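Local coordinates for protein hydroxylacyl-CoA dehydrogenase (Streptomyces coelicolor, PDB 5BKA) that probably takes part in actinorhodin biosynthesis, tailoring a polyketide intermediate, as an NTF2-like protein with a SnoaL-like domain, at residues B[31-34]-B[35-39]. Residues are numbered along the deposited sequence; the frame is centred on the assembly and turned at random.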
# COMPACT_ATOMS: atom_id res chain seq x y z
N ALA B 31 22.62 -1.48 6.68
CA ALA B 31 23.50 -0.41 6.21
C ALA B 31 22.90 0.32 5.01
O ALA B 31 22.96 1.55 4.93
CB ALA B 31 24.87 -0.99 5.85
N GLY B 32 22.32 -0.43 4.07
CA GLY B 32 21.64 0.21 2.95
C GLY B 32 20.47 1.06 3.39
O GLY B 32 20.23 2.14 2.85
N TYR B 33 19.72 0.59 4.39
CA TYR B 33 18.62 1.38 4.93
C TYR B 33 19.13 2.66 5.57
O TYR B 33 18.58 3.74 5.34
CB TYR B 33 17.83 0.54 5.94
CG TYR B 33 16.77 1.30 6.71
CD1 TYR B 33 15.51 1.52 6.17
CD2 TYR B 33 17.03 1.79 7.99
CE1 TYR B 33 14.54 2.21 6.87
CE2 TYR B 33 16.06 2.47 8.70
CZ TYR B 33 14.82 2.68 8.14
OH TYR B 33 13.86 3.37 8.84
N ALA B 34 20.18 2.55 6.39
CA ALA B 34 20.78 3.74 6.99
C ALA B 34 21.34 4.68 5.94
O ALA B 34 21.42 5.89 6.17
CB ALA B 34 21.86 3.33 7.99
N ALA B 35 21.76 4.14 4.79
CA ALA B 35 22.29 4.98 3.72
C ALA B 35 21.24 5.89 3.10
O ALA B 35 21.60 6.86 2.43
CB ALA B 35 22.94 4.11 2.64
N THR B 36 19.95 5.59 3.30
CA THR B 36 18.90 6.49 2.84
C THR B 36 18.67 7.65 3.78
O THR B 36 17.85 8.53 3.48
CB THR B 36 17.59 5.71 2.65
OG1 THR B 36 17.07 5.32 3.93
CG2 THR B 36 17.82 4.47 1.79
N PHE B 37 19.37 7.69 4.91
CA PHE B 37 19.36 8.80 5.85
C PHE B 37 20.53 9.74 5.57
O PHE B 37 21.51 9.39 4.91
CB PHE B 37 19.48 8.29 7.29
CG PHE B 37 18.20 7.77 7.87
CD1 PHE B 37 17.70 6.53 7.49
CD2 PHE B 37 17.51 8.50 8.82
CE1 PHE B 37 16.53 6.05 8.04
CE2 PHE B 37 16.33 8.02 9.37
CZ PHE B 37 15.85 6.79 8.98
N THR B 38 20.40 10.96 6.09
CA THR B 38 21.56 11.84 6.14
C THR B 38 22.60 11.26 7.10
O THR B 38 22.29 10.41 7.94
CB THR B 38 21.16 13.25 6.59
OG1 THR B 38 20.33 13.16 7.75
CG2 THR B 38 20.40 13.97 5.48
N GLU B 39 23.84 11.73 6.97
CA GLU B 39 24.91 11.18 7.80
C GLU B 39 24.74 11.55 9.27
O GLU B 39 25.29 10.86 10.13
CB GLU B 39 26.27 11.64 7.29
CG GLU B 39 26.86 10.72 6.23
CD GLU B 39 27.74 9.63 6.83
OE1 GLU B 39 27.77 9.51 8.07
OE2 GLU B 39 28.40 8.90 6.06
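Tyr33 and Phe37 meet at the C-terminal end of the short helix 30-35, where the chain of this NTF2-like (SnoaL-like) fold leaves the helix for strand 37-38. Their rings form an offset edge-to-face pair, with centroids 5.5 Å apart and planes at 60°. The edge of Phe37 turns toward the Tyr33 face, and Phe37 CE1 comes 3.7 Å from Tyr33 CE2. Tyr33 reaches this position because its CG is anti to the backbone N (chi1 172°), which sets the ring beside its own carbonyl carbon, within reach of Phe37; its hydroxyl then bonds Arg136 of strand 132-140. Helices 10-26 and 54-67 supply further apolar neighbours, Met22 and Leu62 against Tyr33 and Ile58 against Phe37.

In the backbone, the helix gives way to a tighter turn. Ala35 N still bonds Ala31 O at 2.9 Å, an i to i+4 link, but the next two firm backbone bonds are i to i+3: Thr36 N to Tyr33 O at 3.1 Å and Phe37 N to Ala34 O at 3.0 Å. Thr36 chi1 of 70° folds OG1 back over the turn to bond Tyr33 O at 2.6 Å, giving that oxygen a second donor, and the same hydroxyl also bonds Gln21 of helix 10-26. A valine here would probably leave Tyr33 O without its in-plane hydroxyl donor and Gln21 without this acceptor. Against the Tyr33 carbonyl plane the two donors differ: Thr36 N sits above it, while Thr36 OG1 lies in it.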